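Local coordinates for protein GMP reductase (Trypanosoma brucei brucei, PDB 6JIG) that probably catalyses the NADPH-dependent reductive deamination of GMP to IMP and binds guanine nucleotides at a second, regulatory site in its CBS domains, at residues A[96-101]-A[203-208]; A[169-174]-A[193-198]; A[90-95]-A[226-231]. The protein carries 1 engineered substitution. All blocks are in the same frame, centred on the assembly; numbering follows the deposited sequence.

Contact 1. Residues A[96-101]-A[203-208]; sequences SFLIES and LLYLVT. With 5GP (guanosine-5'-monophosphate), chain C.
Ile99 and Leu206 meet backbone to backbone: Ile99 N donates to Leu206 O at 2.9 Å, and Leu206 N returns a longer bond of 3.3 Å to Ile99 O. Along the Ile99 side chain, CB and CG1 lie against Leu206 O. With CG1 anti to the carbonyl carbon (chi1 -56°) and CG2 anti to the backbone N, the branches part: CG2 stands above the base plane of GMP beside the N7-C5 bond, 3.7 Å from N7, and CD1, beyond CG1, reaches the ribose, 3.4 Å from O2' of GMP, and touches CG2 of Thr208. Leu206 CD2 approaches the same face at the amino end, 3.6 Å from the guanine N2. On the reverse side the Tyr205 ring is packed by Leu98 and Glu100: Leu98 CD1 sits over its centre, 4.1 Å from the centroid and 8° off the normal, a CH-pi contact, while Glu100 CG lies in plane at the edge, 3.6 Å from CE1 of Tyr205. A water accepts a hydrogen bond from Thr208 N and donates one to Phe97 O. The methyls of Ile99 and Leu206 thus offer the nucleotide apolar contact, whereas polar recognition falls to neighbours such as Asp211, Ser210 and Arg103.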
loop_
_atom_site.group_PDB
_atom_site.type_symbol
_atom_site.label_atom_id
_atom_site.label_comp_id
_atom_site.label_asym_id
_atom_site.label_seq_id
_atom_site.Cartn_x
_atom_site.Cartn_y
_atom_site.Cartn_z
ATOM N N SER A 96 14.377 16.805 49.287
ATOM C CA SER A 96 15.409 16.562 50.287
ATOM C C SER A 96 14.724 16.421 51.640
ATOM O O SER A 96 13.518 16.610 51.759
ATOM C CB SER A 96 16.441 17.698 50.310
ATOM O OG SER A 96 17.593 17.319 51.040
ATOM N N PHE A 97 15.499 16.078 52.664
ATOM C CA PHE A 97 14.971 16.183 54.026
ATOM C C PHE A 97 15.394 17.545 54.565
ATOM O O PHE A 97 14.564 18.445 54.723
ATOM C CB PHE A 97 15.441 15.034 54.916
ATOM C CG PHE A 97 14.910 15.130 56.322
ATOM C CD1 PHE A 97 13.546 15.215 56.547
ATOM C CD2 PHE A 97 15.768 15.175 57.407
ATOM C CE1 PHE A 97 13.032 15.330 57.844
ATOM C CE2 PHE A 97 15.264 15.282 58.703
ATOM C CZ PHE A 97 13.891 15.357 58.914
ATOM N N LEU A 98 16.688 17.722 54.803
ATOM C CA LEU A 98 17.248 19.031 55.125
ATOM C C LEU A 98 17.690 19.689 53.824
ATOM O O LEU A 98 18.605 19.199 53.154
ATOM C CB LEU A 98 18.425 18.903 56.088
ATOM C CG LEU A 98 18.189 18.258 57.456
ATOM C CD1 LEU A 98 19.461 18.379 58.291
ATOM C CD2 LEU A 98 17.036 18.906 58.173
ATOM N N ILE A 99 17.037 20.786 53.455
ATOM C CA ILE A 99 17.436 21.529 52.264
ATOM C C ILE A 99 18.654 22.374 52.609
ATOM O O ILE A 99 18.578 23.274 53.454
ATOM C CB ILE A 99 16.290 22.404 51.737
ATOM C CG1 ILE A 99 15.053 21.553 51.461
ATOM C CG2 ILE A 99 16.728 23.143 50.480
ATOM C CD1 ILE A 99 13.770 22.373 51.313
ATOM N N GLU A 100 19.778 22.088 51.956
ATOM C CA GLU A 100 20.965 22.901 52.139
ATOM C C GLU A 100 20.880 24.130 51.247
ATOM O O GLU A 100 20.280 24.098 50.169
ATOM C CB GLU A 100 22.232 22.100 51.830
ATOM C CG GLU A 100 22.497 20.957 52.807
ATOM C CD GLU A 100 23.901 20.367 52.671
ATOM O OE1 GLU A 100 24.648 20.787 51.758
ATOM O OE2 GLU A 100 24.255 19.480 53.480
ATOM N N SER A 101 21.467 25.225 51.721
ATOM C CA SER A 101 21.462 26.502 51.017
ATOM C C SER A 101 20.081 26.867 50.458
ATOM O O SER A 101 19.940 27.116 49.256
ATOM C CB SER A 101 22.503 26.499 49.909
ATOM O OG SER A 101 23.758 26.092 50.419
ATOM N N LEU A 203 20.447 31.357 59.063
ATOM C CA LEU A 203 19.732 30.283 58.382
ATOM C C LEU A 203 20.698 29.169 57.987
ATOM O O LEU A 203 21.682 29.418 57.286
ATOM C CB LEU A 203 19.030 30.841 57.150
ATOM C CG LEU A 203 18.308 29.836 56.258
ATOM C CD1 LEU A 203 17.154 29.188 57.012
ATOM C CD2 LEU A 203 17.818 30.555 55.024
ATOM N N LEU A 204 20.417 27.939 58.429
ATOM C CA LEU A 204 21.245 26.782 58.087
ATOM C C LEU A 204 20.565 25.821 57.121
ATOM O O LEU A 204 21.149 25.468 56.087
ATOM C CB LEU A 204 21.656 26.026 59.357
ATOM C CG LEU A 204 22.406 26.840 60.414
ATOM C CD1 LEU A 204 22.653 25.978 61.638
ATOM C CD2 LEU A 204 23.710 27.365 59.837
ATOM N N TYR A 205 19.346 25.376 57.430
ATOM C CA TYR A 205 18.596 24.477 56.555
ATOM C C TYR A 205 17.142 24.914 56.518
ATOM O O TYR A 205 16.707 25.790 57.275
ATOM C CB TYR A 205 18.659 23.012 57.021
ATOM C CG TYR A 205 20.049 22.465 57.222
ATOM C CD1 TYR A 205 20.810 22.019 56.143
ATOM C CD2 TYR A 205 20.602 22.386 58.490
ATOM C CE1 TYR A 205 22.096 21.525 56.333
ATOM C CE2 TYR A 205 21.873 21.890 58.689
ATOM C CZ TYR A 205 22.620 21.464 57.611
ATOM O OH TYR A 205 23.894 20.978 57.828
ATOM N N LEU A 206 16.378 24.260 55.644
ATOM C CA LEU A 206 14.929 24.375 55.625
ATOM C C LEU A 206 14.331 22.984 55.498
ATOM O O LEU A 206 14.828 22.160 54.721
ATOM C CB LEU A 206 14.462 25.269 54.468
ATOM C CG LEU A 206 12.953 25.283 54.231
ATOM C CD1 LEU A 206 12.266 26.007 55.408
ATOM C CD2 LEU A 206 12.624 25.942 52.885
ATOM N N VAL A 207 13.279 22.716 56.272
ATOM C CA VAL A 207 12.475 21.509 56.111
ATOM C C VAL A 207 11.069 21.933 55.712
ATOM O O VAL A 207 10.473 22.803 56.358
ATOM C CB VAL A 207 12.448 20.655 57.391
ATOM C CG1 VAL A 207 11.824 19.290 57.096
ATOM C CG2 VAL A 207 13.854 20.502 57.964
ATOM N N THR A 208 10.544 21.331 54.644
ATOM C CA THR A 208 9.228 21.677 54.128
ATOM C C THR A 208 8.251 20.526 54.307
ATOM O O THR A 208 8.630 19.348 54.293
ATOM C CB THR A 208 9.281 22.047 52.640
ATOM O OG1 THR A 208 9.512 20.865 51.871
ATOM C CG2 THR A 208 10.388 23.023 52.377
HETATM P P 5GP C . 6.916 23.628 47.586
HETATM O O1P 5GP C . 5.906 23.149 48.603
HETATM O O2P 5GP C . 7.985 24.546 48.143
HETATM O O3P 5GP C . 6.402 23.896 46.184
HETATM O "O5'" 5GP C . 7.850 22.371 47.356
HETATM C "C5'" 5GP C . 9.205 22.484 47.723
HETATM C "C4'" 5GP C . 10.043 21.438 47.062
HETATM O "O4'" 5GP C . 11.194 22.111 46.469
HETATM C "C3'" 5GP C . 10.596 20.430 48.066
HETATM O "O3'" 5GP C . 10.700 19.131 47.481
HETATM C "C2'" 5GP C . 11.971 21.009 48.383
HETATM O "O2'" 5GP C . 12.916 20.095 48.893
HETATM C "C1'" 5GP C . 12.380 21.589 47.028
HETATM N N9 5GP C . 13.372 22.653 47.164
HETATM C C8 5GP C . 14.645 22.555 46.751
HETATM N N7 5GP C . 15.310 23.676 47.081
HETATM C C5 5GP C . 14.446 24.483 47.745
HETATM C C6 5GP C . 14.580 25.742 48.314
HETATM O O6 5GP C . 15.678 26.335 48.262
HETATM N N1 5GP C . 13.527 26.308 48.915
HETATM C C2 5GP C . 12.341 25.683 48.972
HETATM N N2 5GP C . 11.309 26.308 49.598
HETATM N N3 5GP C . 12.170 24.445 48.415
HETATM C C4 5GP C . 13.218 23.832 47.801
HETATM O O HOH W 1 12.490 19.602 53.455
#

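Contact 2. Residues A[169-174]-A[193-198]; sequences MVVSTN and NVPIVG
Within the second CBS motif, the loop leading to helix 179-189 runs beside strand 193-197, the outermost strand of its three-stranded sheet within this chain, and Ser172 is bridged to Ile196 by backbone bonds to the residues before and after it. Ser172 N donates to Pro195 O at 3.1 Å, and Val197 N donates to Ser172 O at 2.9 Å; both donors stand nearly in line with the carbonyl they meet, with C=O...donor angles of about 165°. The same Ser172 O also receives a CA-H contact from Ile196, 3.3 Å from its CA. Ser172 OG is anti to its own backbone N (chi1 175°), and there it accepts from Asn174 N at 3.0 Å, an ST turn that bends the loop just beyond the bridge. In the fold, this is a strand-like run of loop, helix 179-189 and then strand 193-197, the two ends of the helical excursion being brought side by side; Val194 packs on Val182 and Met186 of that helix. Apolar groups fill both sides of the bridge. Ile196 CD1 presses on Ser172 CB at 3.6 Å. On the other side Val171 divides its methyls: CG1 meets Val197 CG2 at 3.5 Å, the two side chains crossing at about a right angle, and CG2 reaches the ring carbon CG of Pro195. Met169, its chain bent at the thioether (chi3 62°), sets CE against the same Pro195 CG at 3.6 Å. Waters close the two ends of the pairing: one accepts from Val170 N and donates to Asn193 O, while another donates to both Thr173 O and Val197 O, linking two acceptors that cannot bond each other.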
loop_
_atom_site.group_PDB
_atom_site.type_symbol
_atom_site.label_atom_id
_atom_site.label_comp_id
_atom_site.label_asym_id
_atom_site.label_seq_id
_atom_site.Cartn_x
_atom_site.Cartn_y
_atom_site.Cartn_z
ATOM N N MET A 169 7.096 32.582 63.080
ATOM C CA MET A 169 7.441 31.320 62.444
ATOM C C MET A 169 7.749 30.247 63.486
ATOM O O MET A 169 8.032 30.539 64.651
ATOM C CB MET A 169 8.645 31.501 61.514
ATOM C CG MET A 169 8.401 32.449 60.353
ATOM S SD MET A 169 9.852 32.630 59.306
ATOM C CE MET A 169 10.033 30.937 58.737
ATOM N N VAL A 170 7.683 28.992 63.047
ATOM C CA VAL A 170 8.187 27.860 63.819
ATOM C C VAL A 170 9.604 27.577 63.344
ATOM O O VAL A 170 9.826 27.262 62.167
ATOM C CB VAL A 170 7.283 26.628 63.660
ATOM C CG1 VAL A 170 7.845 25.432 64.424
ATOM C CG2 VAL A 170 5.879 26.948 64.137
ATOM N N VAL A 171 10.571 27.726 64.248
ATOM C CA VAL A 171 11.985 27.651 63.913
ATOM C C VAL A 171 12.656 26.673 64.867
ATOM O O VAL A 171 12.243 26.522 66.019
ATOM C CB VAL A 171 12.644 29.046 63.978
ATOM C CG1 VAL A 171 14.083 28.988 63.531
ATOM C CG2 VAL A 171 11.867 30.037 63.110
ATOM N N SER A 172 13.684 25.984 64.374
ATOM C CA SER A 172 14.382 24.984 65.168
ATOM C C SER A 172 15.874 25.282 65.127
ATOM O O SER A 172 16.361 25.956 64.216
ATOM C CB SER A 172 14.065 23.562 64.653
ATOM O OG SER A 172 14.809 22.553 65.311
ATOM N N THR A 173 16.592 24.817 66.155
ATOM C CA THR A 173 18.047 24.841 66.153
ATOM C C THR A 173 18.632 23.437 66.091
ATOM O O THR A 173 19.841 23.270 66.278
ATOM C CB THR A 173 18.598 25.579 67.389
ATOM O OG1 THR A 173 17.981 25.060 68.574
ATOM C CG2 THR A 173 18.335 27.069 67.294
ATOM N N ASN A 174 17.802 22.427 65.845
ATOM C CA ASN A 174 18.242 21.036 65.868
ATOM C C ASN A 174 18.692 20.656 64.462
ATOM O O ASN A 174 17.871 20.323 63.607
ATOM C CB ASN A 174 17.129 20.124 66.368
ATOM C CG ASN A 174 17.591 18.693 66.566
ATOM O OD1 ASN A 174 18.684 18.320 66.145
ATOM N ND2 ASN A 174 16.768 17.889 67.219
ATOM N N ASN A 193 6.640 25.014 56.875
ATOM C CA ASN A 193 8.060 25.269 56.708
ATOM C C ASN A 193 8.682 25.422 58.082
ATOM O O ASN A 193 8.197 26.209 58.901
ATOM C CB ASN A 193 8.311 26.528 55.879
ATOM C CG ASN A 193 7.978 26.336 54.416
ATOM O OD1 ASN A 193 8.688 25.639 53.704
ATOM N ND2 ASN A 193 6.896 26.963 53.959
ATOM N N VAL A 194 9.747 24.671 58.333
ATOM C CA VAL A 194 10.535 24.800 59.552
ATOM C C VAL A 194 11.982 25.054 59.151
ATOM O O VAL A 194 12.716 24.127 58.800
ATOM C CB VAL A 194 10.413 23.552 60.444
ATOM C CG1 VAL A 194 11.326 23.677 61.661
ATOM C CG2 VAL A 194 8.968 23.347 60.883
ATOM N N PRO A 195 12.421 26.304 59.160
ATOM C CA PRO A 195 13.847 26.578 58.992
ATOM C C PRO A 195 14.637 26.107 60.204
ATOM O O PRO A 195 14.141 26.084 61.333
ATOM C CB PRO A 195 13.904 28.102 58.848
ATOM C CG PRO A 195 12.664 28.581 59.496
ATOM C CD PRO A 195 11.627 27.535 59.316
ATOM N N ILE A 196 15.873 25.696 59.947
ATOM C CA ILE A 196 16.836 25.350 60.983
ATOM C C ILE A 196 17.862 26.469 61.023
ATOM O O ILE A 196 18.502 26.766 60.007
ATOM C CB ILE A 196 17.511 23.997 60.710
ATOM C CG1 ILE A 196 16.476 22.927 60.356
ATOM C CG2 ILE A 196 18.419 23.594 61.892
ATOM C CD1 ILE A 196 15.447 22.678 61.425
ATOM N N VAL A 197 18.020 27.103 62.186
ATOM C CA VAL A 197 18.956 28.209 62.310
ATOM C C VAL A 197 20.049 27.850 63.307
ATOM O O VAL A 197 19.926 26.912 64.100
ATOM C CB VAL A 197 18.269 29.524 62.730
ATOM C CG1 VAL A 197 17.314 29.994 61.654
ATOM C CG2 VAL A 197 17.560 29.342 64.051
ATOM N N GLY A 198 21.125 28.631 63.265
ATOM C CA GLY A 198 22.244 28.455 64.164
ATOM C C GLY A 198 22.049 29.189 65.477
ATOM O O GLY A 198 20.967 29.687 65.798
HETATM O O HOH W 2 7.398 28.207 60.403
HETATM O O HOH W 3 21.610 25.055 65.267
#

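Contact 3. Residues A[90-95]-A[226-231]; sequences EVKRAQ and RGRLLV. With 5GP (guanosine-5'-monophosphate), chain C.
Lys92 turns at its second torsion (chi2 -50°), which swings CD toward Arg228, and then runs extended to NZ; Arg228 bends at chi3 (-63°), bringing NE round toward the lysine chain. The two side chains cross at about a right angle, with Lys92 CD over the centre of one guanidinium face, 3.7 Å above its plane. The opposite face of that guanidinium is covered, offset toward the rim, by CZ of Arg226, so that one cationic guanidinium lies over another. Lys92 NZ donates to Leu229 O at 2.7 Å, from 40° above the carbonyl plane. Its ammonium and NH2 of Arg228 are only 4.3 Å apart. These approaches of like charge are presumably offset by Asp224, which forms salt bridges with both Arg228 and Lys92, and by Asp254, which pairs with the lysine. Apolar packing flanks this polar cluster: Val91 CG1 touches Val231 CB at 3.8 Å, and Leu229 CD1 lies 3.9 Å from Ala94 CB and also beside the amide end of Gln95, whose OE1 is taken by Arg68. A water accepts from Gln95 N and Leu229 N, and a second accepts from Gln95 NE2 and donates to Gly227 O. Arg93, whose CB leaves the backbone on the side away from 226-231, sends NE to N7 of GMP at 3.1 Å and NH2 to O6. The contact thus joins the C-terminal end of helix 81-93 to the chain that returns from the CBS domains into barrel strand 232-235, where the two connections between the barrel and the inserted CBS domains lie side by side, as in the IMPDH/GMPR family, next to the regulatory nucleotide pocket.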
loop_
_atom_site.group_PDB
_atom_site.type_symbol
_atom_site.label_atom_id
_atom_site.label_comp_id
_atom_site.label_asym_id
_atom_site.label_seq_id
_atom_site.Cartn_x
_atom_site.Cartn_y
_atom_site.Cartn_z
ATOM N N GLU A 90 20.268 19.672 39.621
ATOM C CA GLU A 90 18.818 19.856 39.574
ATOM C C GLU A 90 18.091 18.621 40.075
ATOM O O GLU A 90 17.068 18.733 40.767
ATOM C CB GLU A 90 18.359 20.203 38.159
ATOM C CG GLU A 90 18.780 21.608 37.732
ATOM C CD GLU A 90 18.153 22.032 36.416
ATOM O OE1 GLU A 90 16.965 21.709 36.192
ATOM O OE2 GLU A 90 18.855 22.682 35.609
ATOM N N VAL A 91 18.586 17.433 39.719
ATOM C CA VAL A 91 17.977 16.209 40.233
ATOM C C VAL A 91 18.049 16.189 41.758
ATOM O O VAL A 91 17.079 15.849 42.441
ATOM C CB VAL A 91 18.653 14.969 39.628
ATOM C CG1 VAL A 91 18.077 13.697 40.267
ATOM C CG2 VAL A 91 18.452 14.932 38.098
ATOM N N LYS A 92 19.216 16.531 42.306
ATOM C CA LYS A 92 19.395 16.513 43.756
ATOM C C LYS A 92 18.520 17.547 44.441
ATOM O O LYS A 92 18.144 17.374 45.608
ATOM C CB LYS A 92 20.866 16.753 44.088
ATOM C CG LYS A 92 21.746 15.555 43.771
ATOM C CD LYS A 92 21.142 14.282 44.388
ATOM C CE LYS A 92 22.127 13.105 44.376
ATOM N NZ LYS A 92 21.466 11.927 45.056
ATOM N N ARG A 93 18.162 18.607 43.726
ATOM C CA ARG A 93 17.359 19.691 44.271
ATOM C C ARG A 93 15.864 19.392 44.240
ATOM O O ARG A 93 15.086 20.122 44.871
ATOM C CB ARG A 93 17.699 20.977 43.494
ATOM C CG ARG A 93 17.526 22.267 44.252
ATOM C CD ARG A 93 18.641 22.548 45.243
ATOM N NE ARG A 93 18.235 23.630 46.137
ATOM C CZ ARG A 93 19.063 24.466 46.755
ATOM N NH1 ARG A 93 20.380 24.377 46.594
ATOM N NH2 ARG A 93 18.560 25.402 47.534
ATOM N N ALA A 94 15.447 18.305 43.576
ATOM C CA ALA A 94 14.023 18.027 43.425
ATOM C C ALA A 94 13.333 17.840 44.774
ATOM O O ALA A 94 12.186 18.268 44.957
ATOM C CB ALA A 94 13.821 16.788 42.559
ATOM N N GLN A 95 13.997 17.173 45.714
ATOM C CA GLN A 95 13.466 16.981 47.056
ATOM C C GLN A 95 14.624 16.656 47.987
ATOM O O GLN A 95 15.709 16.282 47.546
ATOM C CB GLN A 95 12.409 15.871 47.093
ATOM C CG GLN A 95 12.907 14.528 46.594
ATOM C CD GLN A 95 11.766 13.613 46.229
ATOM O OE1 GLN A 95 11.066 13.841 45.231
ATOM N NE2 GLN A 95 11.542 12.593 47.048
ATOM N N ARG A 226 20.729 11.681 52.328
ATOM C CA ARG A 226 20.130 12.956 52.694
ATOM C C ARG A 226 18.656 13.042 52.311
ATOM O O ARG A 226 18.034 14.096 52.492
ATOM C CB ARG A 226 20.928 14.097 52.055
ATOM C CG ARG A 226 22.364 14.193 52.615
ATOM C CD ARG A 226 23.292 15.039 51.757
ATOM N NE ARG A 226 22.680 16.321 51.436
ATOM C CZ ARG A 226 23.290 17.304 50.784
ATOM N NH1 ARG A 226 24.545 17.158 50.380
ATOM N NH2 ARG A 226 22.641 18.435 50.526
ATOM N N GLY A 227 18.078 11.957 51.809
ATOM C CA GLY A 227 16.701 11.983 51.364
ATOM C C GLY A 227 16.497 12.607 50.001
ATOM O O GLY A 227 15.357 12.914 49.646
ATOM N N ARG A 228 17.565 12.811 49.231
ATOM C CA ARG A 228 17.443 13.293 47.864
ATOM C C ARG A 228 17.394 12.110 46.893
ATOM O O ARG A 228 17.834 11.005 47.207
ATOM C CB ARG A 228 18.607 14.209 47.500
ATOM C CG ARG A 228 19.011 15.207 48.614
ATOM C CD ARG A 228 20.279 15.928 48.236
ATOM N NE ARG A 228 21.428 15.031 48.104
ATOM C CZ ARG A 228 22.643 15.424 47.727
ATOM N NH1 ARG A 228 22.879 16.705 47.451
ATOM N NH2 ARG A 228 23.633 14.548 47.632
ATOM N N LEU A 229 16.892 12.371 45.688
ATOM C CA LEU A 229 16.744 11.302 44.698
ATOM C C LEU A 229 18.098 10.774 44.227
ATOM O O LEU A 229 19.031 11.541 43.976
ATOM C CB LEU A 229 15.936 11.808 43.502
ATOM C CG LEU A 229 14.484 12.171 43.861
ATOM C CD1 LEU A 229 13.800 12.901 42.702
ATOM C CD2 LEU A 229 13.709 10.923 44.238
ATOM N N LEU A 230 18.195 9.447 44.104
ATOM C CA LEU A 230 19.380 8.804 43.549
ATOM C C LEU A 230 19.500 9.094 42.058
ATOM O O LEU A 230 18.498 9.190 41.347
ATOM C CB LEU A 230 19.313 7.288 43.733
ATOM C CG LEU A 230 19.644 6.544 45.022
ATOM C CD1 LEU A 230 19.713 5.042 44.668
ATOM C CD2 LEU A 230 20.938 7.012 45.632
ATOM N N VAL A 231 20.735 9.210 41.584
ATOM C CA VAL A 231 20.977 9.445 40.158
ATOM C C VAL A 231 22.420 9.077 39.826
ATOM O O VAL A 231 23.343 9.332 40.608
ATOM C CB VAL A 231 20.638 10.907 39.774
ATOM C CG1 VAL A 231 21.516 11.916 40.561
ATOM C CG2 VAL A 231 20.771 11.115 38.270
HETATM P P 5GP C . 6.916 23.628 47.586
HETATM O O1P 5GP C . 5.906 23.149 48.603
HETATM O O2P 5GP C . 7.985 24.546 48.143
HETATM O O3P 5GP C . 6.402 23.896 46.184
HETATM O "O5'" 5GP C . 7.850 22.371 47.356
HETATM C "C5'" 5GP C . 9.205 22.484 47.723
HETATM C "C4'" 5GP C . 10.043 21.438 47.062
HETATM O "O4'" 5GP C . 11.194 22.111 46.469
HETATM C "C3'" 5GP C . 10.596 20.430 48.066
HETATM O "O3'" 5GP C . 10.700 19.131 47.481
HETATM C "C2'" 5GP C . 11.971 21.009 48.383
HETATM O "O2'" 5GP C . 12.916 20.095 48.893
HETATM C "C1'" 5GP C . 12.380 21.589 47.028
HETATM N N9 5GP C . 13.372 22.653 47.164
HETATM C C8 5GP C . 14.645 22.555 46.751
HETATM N N7 5GP C . 15.310 23.676 47.081
HETATM C C5 5GP C . 14.446 24.483 47.745
HETATM C C6 5GP C . 14.580 25.742 48.314
HETATM O O6 5GP C . 15.678 26.335 48.262
HETATM N N1 5GP C . 13.527 26.308 48.915
HETATM C C2 5GP C . 12.341 25.683 48.972
HETATM N N2 5GP C . 11.309 26.308 49.598
HETATM N N3 5GP C . 12.170 24.445 48.415
HETATM C C4 5GP C . 13.218 23.832 47.801
HETATM O O HOH W 4 16.257 15.118 45.016
HETATM O O HOH W 5 12.502 12.393 49.429
#

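How the contacts relate
The three contacts are nested along the chain: contact 2 lies inside the loop closed by contact 1, which lies inside that closed by contact 3. Contacts 1 and 2, with centres about 9 Å apart, share a sheet, and Leu204 and Tyr205 both face Ile196 in a classic beta bulge. Contacts 1 and 3, centres about 13 Å apart, meet through Ser101 O, 2.8 Å from Arg93 NH2. Both touch the GMP of the CBS pocket, distinct from the catalytic GMP site of the barrel: contact 3 at the N7/O6 edge and ribose O3', contact 1 over the base and at O2'. Contact 2 stands about 12 Å from contact 3 at the nearest atoms; its Asn193 side chain comes to about 5 Å from the bound GMP.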